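Local coordinates for transcription regulator, Crp family (Thermus thermophilus, PDB 4EV0), which activates transcription from several promoters in a cAMP-dependent manner, working as a homodimer that binds both the cyclic nucleotide and specific DNA, at residues Gly49-Phe54 with Glu72-Met77; Ile164-Leu169 with Glu178-Val183; Val192-Leu195 with Val200-Arg203. One frame throughout, in Å; residues are numbered along the deposited sequence.

Contact 1 of 3, residues Gly49-Phe54 with Glu72-Met77; sequences GKVRLF and ELFGEM. With CMP (adenosine-3',5'-cyclic-monophosphate), chain G.
V51 approaches F74 from the opposite direction and lands on its ring. CG1 of V51 sits over one face of the F74 ring, 4.2 Å from its centroid and 19° off the normal, a CH-pi contact displaced toward the rim at CZ. With CG1 anti to the backbone N (chi1 169°), both V51 methyls reach the CE1-CZ end of the ring. L53 crosses the other end obliquely, its CD2 lying 4.0 Å from F74 CD2, while its second methyl, CD1, approaches the ribose O4' of cAMP at 3.8 Å. Y44, V46 and L68 pack about F74 as well, so the ring is buried between the two sheets of the beta-barrel of the cyclic nucleotide-binding domain, and the chain passes from this core into the phosphate-binding cassette, which takes in G75 and helix 76-81. There the interactions turn polar. The ribose O2' is held twice: G75 N donates to it over 2.8 Å, and it donates in turn to E76 OE1 at a very short 2.5 Å. Bending at chi2 (-69°) brings the E76 carboxylate back to the sugar, and its OE2 forms a salt bridge with R126. With an alanine replacing E76, O2' is likely to lose its acceptor and R126 its carboxylate mate. M77 N adds a weak 3.4 Å bond to O3', with M77 SD 3.6 Å from C8 of the adenine.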
loop_
_atom_site.group_PDB
_atom_site.type_symbol
_atom_site.label_atom_id
_atom_site.label_comp_id
_atom_site.label_asym_id
_atom_site.label_seq_id
_atom_site.Cartn_x
_atom_site.Cartn_y
_atom_site.Cartn_z
ATOM N N GLY B 49 7.399 -12.575 24.234
ATOM C CA GLY B 49 8.509 -11.794 23.721
ATOM C C GLY B 49 8.055 -10.781 22.687
ATOM O O GLY B 49 6.883 -10.392 22.651
ATOM N N LYS B 50 8.983 -10.363 21.832
ATOM C CA LYS B 50 8.704 -9.342 20.834
ATOM C C LYS B 50 9.550 -9.569 19.584
ATOM O O LYS B 50 10.762 -9.813 19.665
ATOM C CB LYS B 50 8.968 -7.948 21.422
ATOM C CG LYS B 50 8.503 -6.787 20.556
ATOM C CD LYS B 50 8.717 -5.420 21.260
ATOM C CE LYS B 50 7.650 -5.152 22.325
ATOM N NZ LYS B 50 8.150 -4.289 23.437
ATOM N N VAL B 51 8.908 -9.478 18.424
ATOM C CA VAL B 51 9.598 -9.707 17.165
ATOM C C VAL B 51 9.539 -8.475 16.270
ATOM O O VAL B 51 8.503 -7.844 16.169
ATOM C CB VAL B 51 8.996 -10.921 16.441
ATOM C CG1 VAL B 51 9.514 -11.026 15.009
ATOM C CG2 VAL B 51 9.293 -12.194 17.224
ATOM N N ARG B 52 10.649 -8.119 15.631
ATOM C CA ARG B 52 10.605 -7.061 14.632
ATOM C C ARG B 52 10.811 -7.596 13.216
ATOM O O ARG B 52 11.745 -8.365 12.957
ATOM C CB ARG B 52 11.629 -5.960 14.919
ATOM C CG ARG B 52 11.603 -4.857 13.876
ATOM C CD ARG B 52 12.489 -3.688 14.269
ATOM N NE ARG B 52 13.897 -4.036 14.133
ATOM C CZ ARG B 52 14.678 -3.625 13.141
ATOM N NH1 ARG B 52 14.189 -2.832 12.190
ATOM N NH2 ARG B 52 15.956 -4.009 13.113
ATOM N N LEU B 53 9.928 -7.174 12.314
ATOM C CA LEU B 53 10.041 -7.452 10.888
ATOM C C LEU B 53 10.533 -6.221 10.128
ATOM O O LEU B 53 10.120 -5.097 10.418
ATOM C CB LEU B 53 8.677 -7.832 10.325
ATOM C CG LEU B 53 7.938 -8.968 11.021
ATOM C CD1 LEU B 53 6.498 -9.034 10.536
ATOM C CD2 LEU B 53 8.652 -10.294 10.782
ATOM N N PHE B 54 11.404 -6.442 9.148
ATOM C CA PHE B 54 11.935 -5.353 8.332
ATOM C C PHE B 54 12.441 -5.856 6.988
ATOM O O PHE B 54 12.834 -7.011 6.847
ATOM C CB PHE B 54 13.055 -4.591 9.058
ATOM C CG PHE B 54 14.279 -5.441 9.381
ATOM C CD1 PHE B 54 14.347 -6.168 10.565
ATOM C CD2 PHE B 54 15.367 -5.483 8.516
ATOM C CE1 PHE B 54 15.488 -6.943 10.879
ATOM C CE2 PHE B 54 16.499 -6.245 8.818
ATOM C CZ PHE B 54 16.558 -6.982 10.002
ATOM N N GLU B 72 0.449 -12.738 17.958
ATOM C CA GLU B 72 0.563 -12.238 16.596
ATOM C C GLU B 72 1.340 -13.197 15.702
ATOM O O GLU B 72 2.175 -13.965 16.179
ATOM C CB GLU B 72 1.170 -10.830 16.587
ATOM C CG GLU B 72 0.162 -9.724 16.931
ATOM C CD GLU B 72 0.809 -8.351 17.063
ATOM O OE1 GLU B 72 1.563 -8.135 18.045
ATOM O OE2 GLU B 72 0.563 -7.486 16.183
ATOM N N LEU B 73 1.065 -13.129 14.403
ATOM C CA LEU B 73 1.557 -14.098 13.436
ATOM C C LEU B 73 2.526 -13.500 12.409
ATOM O O LEU B 73 2.353 -12.358 11.984
ATOM C CB LEU B 73 0.350 -14.706 12.719
ATOM C CG LEU B 73 0.538 -15.722 11.599
ATOM C CD1 LEU B 73 -0.606 -16.716 11.652
ATOM C CD2 LEU B 73 0.555 -15.053 10.251
ATOM N N PHE B 74 3.534 -14.276 12.004
ATOM C CA PHE B 74 4.400 -13.895 10.878
ATOM C C PHE B 74 4.998 -15.097 10.142
ATOM O O PHE B 74 5.049 -16.198 10.685
ATOM C CB PHE B 74 5.521 -12.954 11.324
ATOM C CG PHE B 74 6.477 -13.564 12.321
ATOM C CD1 PHE B 74 6.144 -13.641 13.672
ATOM C CD2 PHE B 74 7.714 -14.056 11.909
ATOM C CE1 PHE B 74 7.030 -14.195 14.598
ATOM C CE2 PHE B 74 8.601 -14.613 12.824
ATOM C CZ PHE B 74 8.260 -14.674 14.172
ATOM N N GLY B 75 5.459 -14.864 8.914
ATOM C CA GLY B 75 6.119 -15.882 8.117
ATOM C C GLY B 75 5.164 -16.782 7.347
ATOM O O GLY B 75 5.517 -17.903 6.944
ATOM N N GLU B 76 3.948 -16.292 7.129
ATOM C CA GLU B 76 2.913 -17.098 6.482
ATOM C C GLU B 76 3.046 -17.133 4.954
ATOM O O GLU B 76 2.502 -18.011 4.298
ATOM C CB GLU B 76 1.518 -16.628 6.913
ATOM C CG GLU B 76 1.062 -15.299 6.301
ATOM C CD GLU B 76 1.836 -14.067 6.805
ATOM O OE1 GLU B 76 2.405 -14.092 7.926
ATOM O OE2 GLU B 76 1.868 -13.055 6.068
ATOM N N MET B 77 3.786 -16.193 4.385
ATOM C CA MET B 77 3.883 -16.112 2.933
ATOM C C MET B 77 4.739 -17.239 2.341
ATOM O O MET B 77 4.308 -17.916 1.410
ATOM C CB MET B 77 4.341 -14.717 2.494
ATOM C CG MET B 77 3.316 -13.628 2.853
ATOM S SD MET B 77 3.902 -11.895 2.972
ATOM C CE MET B 77 4.612 -11.607 1.363
HETATM P P CMP G . 7.229 -14.395 5.003
HETATM O O1P CMP G . 7.225 -15.891 5.121
HETATM O O2P CMP G . 7.215 -13.772 3.626
HETATM O "O5'" CMP G . 8.444 -13.774 5.867
HETATM C "C5'" CMP G . 8.396 -12.432 6.349
HETATM C "C4'" CMP G . 7.032 -12.163 6.884
HETATM O "O4'" CMP G . 6.810 -10.767 7.156
HETATM C "C3'" CMP G . 5.924 -12.480 5.929
HETATM O "O3'" CMP G . 5.826 -13.866 5.671
HETATM C "C2'" CMP G . 4.742 -11.839 6.633
HETATM O "O2'" CMP G . 4.353 -12.595 7.765
HETATM C "C1'" CMP G . 5.406 -10.543 7.132
HETATM N N9 CMP G . 5.118 -9.415 6.242
HETATM C C8 CMP G . 5.464 -9.290 4.948
HETATM N N7 CMP G . 4.980 -8.113 4.457
HETATM C C5 CMP G . 4.322 -7.483 5.452
HETATM C C6 CMP G . 3.593 -6.199 5.622
HETATM N N6 CMP G . 3.469 -5.334 4.577
HETATM N N1 CMP G . 3.057 -5.937 6.846
HETATM C C2 CMP G . 3.170 -6.790 7.877
HETATM N N3 CMP G . 3.832 -7.968 7.794
HETATM C C4 CMP G . 4.412 -8.354 6.630
#

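Contact 2 of 3, residues Ile164-Leu169 with Glu178-Val183; sequences IRHHEL and ETVSRV. With SO4 (sulfate ion), chain I.
The helix-turn-helix motif of the DNA-binding domain is joined here across its two helices, where H166, on the first turn of helix 166-173, meets V180 and S181 of helix 177-189. The polar link runs from H166 ND1 to S181 OG, a very short 2.5 Å bond in which either partner could be the donor. S181 OG comes in at the edge of the imidazole, near its plane, and also has a weak hydrogen bond to R177 O one turn earlier in its own helix, which gives the hydroxyl a second, weaker partner. The apolar half of the contact belongs to V180. Its CG1, anti to the backbone N (chi1 156°), points between the two residues facing it and packs 3.8 Å from H166 CB and 4.1 Å from L169 CB, while also lying 3.6 Å from H166 O.

A sulfate, probably from the crystallisation liquor, is modelled at the start of helix 166-173, but its placement is doubtful in detail because its O2 stands implausibly close to H166 N. As modelled, O4 lies over a face of the H166 ring and O1 accepts a hydrogen bond from R165 NH1. An anion in this general region would be consistent with the positive end of the helix dipole and the nearby arginine. R165 N donates to E168 OE1 over 3.0 Å on the anti side of the carboxylate, a bond from the N-cap backbone to a side chain in the first turn.

Behind this face, L169 reaches A149 and V183 reaches V146 on helix 139-154, I164 packs on L153 of the same helix, and the backbone of I164 bonds to G198 in the wing.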
loop_
_atom_site.group_PDB
_atom_site.type_symbol
_atom_site.label_atom_id
_atom_site.label_comp_id
_atom_site.label_asym_id
_atom_site.label_seq_id
_atom_site.Cartn_x
_atom_site.Cartn_y
_atom_site.Cartn_z
ATOM N N ILE B 164 -13.611 27.796 -7.491
ATOM C CA ILE B 164 -12.922 26.514 -7.486
ATOM C C ILE B 164 -13.383 25.592 -6.357
ATOM O O ILE B 164 -13.571 26.027 -5.219
ATOM C CB ILE B 164 -11.369 26.689 -7.537
ATOM C CG1 ILE B 164 -10.696 25.354 -7.872
ATOM C CG2 ILE B 164 -10.804 27.341 -6.251
ATOM C CD1 ILE B 164 -9.302 25.516 -8.430
ATOM N N ARG B 165 -13.603 24.324 -6.689
ATOM C CA ARG B 165 -14.048 23.348 -5.706
ATOM C C ARG B 165 -12.829 22.768 -4.988
ATOM O O ARG B 165 -11.717 22.755 -5.547
ATOM C CB ARG B 165 -14.860 22.243 -6.389
ATOM C CG ARG B 165 -16.180 22.715 -7.020
ATOM C CD ARG B 165 -17.146 23.155 -5.942
ATOM N NE ARG B 165 -18.319 23.828 -6.476
ATOM C CZ ARG B 165 -19.337 24.240 -5.725
ATOM N NH1 ARG B 165 -19.324 24.034 -4.415
ATOM N NH2 ARG B 165 -20.382 24.850 -6.280
ATOM N N HIS B 166 -13.006 22.288 -3.761
ATOM C CA HIS B 166 -11.888 21.660 -3.068
ATOM C C HIS B 166 -11.359 20.466 -3.861
ATOM O O HIS B 166 -10.156 20.191 -3.836
ATOM C CB HIS B 166 -12.265 21.238 -1.643
ATOM C CG HIS B 166 -12.576 22.388 -0.734
ATOM N ND1 HIS B 166 -12.848 22.225 0.606
ATOM C CD2 HIS B 166 -12.678 23.717 -0.980
ATOM C CE1 HIS B 166 -13.106 23.403 1.150
ATOM N NE2 HIS B 166 -13.014 24.325 0.208
ATOM N N HIS B 167 -12.238 19.766 -4.583
ATOM C CA HIS B 167 -11.789 18.589 -5.330
ATOM C C HIS B 167 -10.923 18.946 -6.540
ATOM O O HIS B 167 -9.996 18.205 -6.876
ATOM C CB HIS B 167 -12.949 17.633 -5.690
ATOM C CG HIS B 167 -13.867 18.141 -6.764
ATOM N ND1 HIS B 167 -13.489 18.243 -8.087
ATOM C CD2 HIS B 167 -15.159 18.543 -6.713
ATOM C CE1 HIS B 167 -14.500 18.712 -8.797
ATOM N NE2 HIS B 167 -15.525 18.900 -7.988
ATOM N N GLU B 168 -11.192 20.083 -7.172
ATOM C CA GLU B 168 -10.393 20.504 -8.322
ATOM C C GLU B 168 -9.017 20.968 -7.849
ATOM O O GLU B 168 -8.001 20.828 -8.540
ATOM C CB GLU B 168 -11.092 21.634 -9.091
ATOM C CG GLU B 168 -12.585 21.419 -9.310
ATOM C CD GLU B 168 -13.227 22.547 -10.124
ATOM O OE1 GLU B 168 -13.926 23.399 -9.527
ATOM O OE2 GLU B 168 -13.032 22.579 -11.366
ATOM N N LEU B 169 -9.004 21.538 -6.654
ATOM C CA LEU B 169 -7.770 21.953 -6.023
ATOM C C LEU B 169 -6.975 20.712 -5.570
ATOM O O LEU B 169 -5.734 20.706 -5.616
ATOM C CB LEU B 169 -8.132 22.849 -4.843
ATOM C CG LEU B 169 -7.109 23.798 -4.269
ATOM C CD1 LEU B 169 -6.326 24.460 -5.381
ATOM C CD2 LEU B 169 -7.897 24.799 -3.462
ATOM N N GLU B 178 -10.363 15.773 1.192
ATOM C CA GLU B 178 -10.433 15.981 2.634
ATOM C C GLU B 178 -9.252 16.773 3.190
ATOM O O GLU B 178 -9.432 17.646 4.037
ATOM C CB GLU B 178 -10.564 14.660 3.393
ATOM C CG GLU B 178 -10.714 14.867 4.900
ATOM C CD GLU B 178 -10.604 13.575 5.694
ATOM O OE1 GLU B 178 -10.338 12.515 5.081
ATOM O OE2 GLU B 178 -10.778 13.628 6.933
ATOM N N THR B 179 -8.043 16.475 2.729
ATOM C CA THR B 179 -6.884 17.195 3.255
ATOM C C THR B 179 -6.810 18.622 2.702
ATOM O O THR B 179 -6.328 19.526 3.386
ATOM C CB THR B 179 -5.536 16.434 3.076
ATOM O OG1 THR B 179 -5.426 15.924 1.743
ATOM C CG2 THR B 179 -5.433 15.279 4.074
ATOM N N VAL B 180 -7.305 18.823 1.478
ATOM C CA VAL B 180 -7.420 20.162 0.916
ATOM C C VAL B 180 -8.335 21.025 1.782
ATOM O O VAL B 180 -8.020 22.198 2.053
ATOM C CB VAL B 180 -7.893 20.168 -0.573
ATOM C CG1 VAL B 180 -8.548 21.510 -0.938
ATOM C CG2 VAL B 180 -6.718 19.885 -1.514
ATOM N N SER B 181 -9.442 20.443 2.241
ATOM C CA SER B 181 -10.350 21.190 3.108
ATOM C C SER B 181 -9.673 21.463 4.440
ATOM O O SER B 181 -9.771 22.562 4.977
ATOM C CB SER B 181 -11.688 20.469 3.314
ATOM O OG SER B 181 -12.367 20.305 2.083
ATOM N N ARG B 182 -8.978 20.461 4.963
ATOM C CA ARG B 182 -8.232 20.624 6.206
ATOM C C ARG B 182 -7.205 21.747 6.085
ATOM O O ARG B 182 -7.100 22.599 6.962
ATOM C CB ARG B 182 -7.534 19.320 6.590
ATOM C CG ARG B 182 -8.470 18.203 7.029
ATOM C CD ARG B 182 -7.672 16.949 7.429
ATOM N NE ARG B 182 -6.703 17.227 8.495
ATOM C CZ ARG B 182 -5.616 16.496 8.735
ATOM N NH1 ARG B 182 -5.348 15.438 7.971
ATOM N NH2 ARG B 182 -4.792 16.824 9.729
ATOM N N VAL B 183 -6.454 21.736 4.991
ATOM C CA VAL B 183 -5.445 22.759 4.746
ATOM C C VAL B 183 -6.046 24.146 4.545
ATOM O O VAL B 183 -5.556 25.131 5.102
ATOM C CB VAL B 183 -4.566 22.414 3.524
ATOM C CG1 VAL B 183 -3.709 23.623 3.122
ATOM C CG2 VAL B 183 -3.694 21.206 3.829
HETATM S S SO4 I . -16.124 22.789 -2.001
HETATM O O1 SO4 I . -17.476 22.483 -2.476
HETATM O O2 SO4 I . -15.161 22.349 -3.004
HETATM O O3 SO4 I . -15.995 24.229 -1.804
HETATM O O4 SO4 I . -15.858 22.078 -0.746
#

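Contact 3 of 3, residues Val192-Leu195 with Val200-Arg203; sequences VVRL and VEVR
E201 O is approached by two groups of the facing strand: R194 N gives it a 2.6 Å hydrogen bond, and V193 CA adds a CA-H...O contact at 3.1 Å. The return bond, E201 N to R194 O at 2.8 Å, makes R194 and E201 the hydrogen-bonded pair of an antiparallel hairpin, with V193-V202 and L195-V200 as non-hydrogen-bonded pairs to its two sides. A third backbone bond, R203 N to V192 O at 2.7 Å, extends the pairing past the strand ends. Together these strands form the hairpin of the wing in the winged helix-turn-helix domain, and bonds from V200 to F162 and from V202 to P160 join the second of them to strand 161-163 and the residue before it.

The face bearing V193, L195, V200 and V202 is turned to the helices. L195 and V200 run side by side, L195 CD2 touching V200 CG2 at 3.9 Å, and V200 CG1 leans toward V193 CB. Helices 139-154 and 177-189 receive this face through L150 and L184, which both pack on V200.

On the other face the guanidinium groups of R194 and R203 are stacked, centres 3.8 Å apart and planes 29° from parallel. R203 gets there by folding back twice (chi2 -67°, chi3 -74°), which carries its group over the face of R194. E201 meets the edge of R203 in its plane through a salt bridge, R203 NH1 to OE2 at 2.7 Å, although the hydrogen bond itself is strongly bent and weak. With E201 OE1 also near R194, though not in contact with its charged atoms, the carboxylate probably offsets part of the repulsion between two like charges brought face to face.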
loop_
_atom_site.group_PDB
_atom_site.type_symbol
_atom_site.label_atom_id
_atom_site.label_comp_id
_atom_site.label_asym_id
_atom_site.label_seq_id
_atom_site.Cartn_x
_atom_site.Cartn_y
_atom_site.Cartn_z
ATOM N N VAL B 192 -4.661 33.772 5.569
ATOM C CA VAL B 192 -4.008 33.761 4.257
ATOM C C VAL B 192 -5.033 33.708 3.116
ATOM O O VAL B 192 -4.859 34.344 2.070
ATOM C CB VAL B 192 -2.983 32.599 4.139
ATOM C CG1 VAL B 192 -2.278 32.622 2.789
ATOM C CG2 VAL B 192 -1.964 32.689 5.273
ATOM N N VAL B 193 -6.112 32.959 3.333
ATOM C CA VAL B 193 -7.169 32.832 2.344
ATOM C C VAL B 193 -8.531 33.088 2.982
ATOM O O VAL B 193 -8.691 32.961 4.202
ATOM C CB VAL B 193 -7.195 31.423 1.690
ATOM C CG1 VAL B 193 -5.815 31.037 1.167
ATOM C CG2 VAL B 193 -7.685 30.376 2.675
ATOM N N ARG B 194 -9.506 33.451 2.154
ATOM C CA ARG B 194 -10.883 33.566 2.600
ATOM C C ARG B 194 -11.756 32.613 1.784
ATOM O O ARG B 194 -11.662 32.567 0.556
ATOM C CB ARG B 194 -11.382 35.008 2.469
ATOM C CG ARG B 194 -12.891 35.150 2.652
ATOM C CD ARG B 194 -13.309 36.603 2.749
ATOM N NE ARG B 194 -12.708 37.232 3.921
ATOM C CZ ARG B 194 -12.641 38.545 4.110
ATOM N NH1 ARG B 194 -13.134 39.366 3.187
ATOM N NH2 ARG B 194 -12.076 39.034 5.214
ATOM N N LEU B 195 -12.606 31.852 2.466
ATOM C CA LEU B 195 -13.439 30.858 1.792
ATOM C C LEU B 195 -14.884 31.297 1.678
ATOM O O LEU B 195 -15.407 32.033 2.522
ATOM C CB LEU B 195 -13.386 29.518 2.529
ATOM C CG LEU B 195 -11.994 28.975 2.853
ATOM C CD1 LEU B 195 -12.099 27.706 3.693
ATOM C CD2 LEU B 195 -11.214 28.718 1.568
ATOM N N VAL B 200 -12.329 30.378 -3.280
ATOM C CA VAL B 200 -11.182 30.614 -2.442
ATOM C C VAL B 200 -10.553 31.939 -2.850
ATOM O O VAL B 200 -10.175 32.126 -4.008
ATOM C CB VAL B 200 -10.135 29.493 -2.571
ATOM C CG1 VAL B 200 -8.976 29.746 -1.607
ATOM C CG2 VAL B 200 -10.771 28.134 -2.301
ATOM N N GLU B 201 -10.458 32.862 -1.903
ATOM C CA GLU B 201 -9.816 34.141 -2.151
ATOM C C GLU B 201 -8.498 34.235 -1.376
ATOM O O GLU B 201 -8.465 34.083 -0.154
ATOM C CB GLU B 201 -10.752 35.287 -1.768
ATOM C CG GLU B 201 -10.054 36.635 -1.540
ATOM C CD GLU B 201 -11.037 37.786 -1.291
ATOM O OE1 GLU B 201 -12.236 37.521 -1.033
ATOM O OE2 GLU B 201 -10.605 38.959 -1.362
ATOM N N VAL B 202 -7.412 34.465 -2.103
ATOM C CA VAL B 202 -6.106 34.682 -1.505
ATOM C C VAL B 202 -6.033 36.120 -0.980
ATOM O O VAL B 202 -6.386 37.061 -1.696
ATOM C CB VAL B 202 -5.004 34.433 -2.546
ATOM C CG1 VAL B 202 -3.598 34.670 -1.952
ATOM C CG2 VAL B 202 -5.155 33.025 -3.125
ATOM N N ARG B 203 -5.602 36.280 0.272
ATOM C CA ARG B 203 -5.540 37.598 0.915
ATOM C C ARG B 203 -4.102 38.072 0.946
ATOM O O ARG B 203 -3.788 39.206 0.574
ATOM C CB ARG B 203 -6.045 37.509 2.356
ATOM C CG ARG B 203 -7.391 36.840 2.489
ATOM C CD ARG B 203 -8.475 37.699 1.858
ATOM N NE ARG B 203 -8.786 38.864 2.683
ATOM C CZ ARG B 203 -9.615 39.838 2.314
ATOM N NH1 ARG B 203 -10.208 39.789 1.126
ATOM N NH2 ARG B 203 -9.850 40.862 3.125
#

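How the contacts relate
Following the chain from the N terminus, contact 1 closes first, returning over 17 residues, mostly strand, to join the two sheets of the cyclic nucleotide-binding domain beside the ligand. The long helix 114-135 then leads to the DNA-binding domain. Contact 2 closes a loop of eight residues that holds the turn between the two helices of the motif, and contact 3 a tighter one of four at the tip of the wing. The three follow in series, none nested or crossed. Contacts 2 and 3 touch where I164 CG2 lies 4.0 Å from V200 CG2, whereas contact 1 stays about 25 Å from contact 2 between nearest atoms.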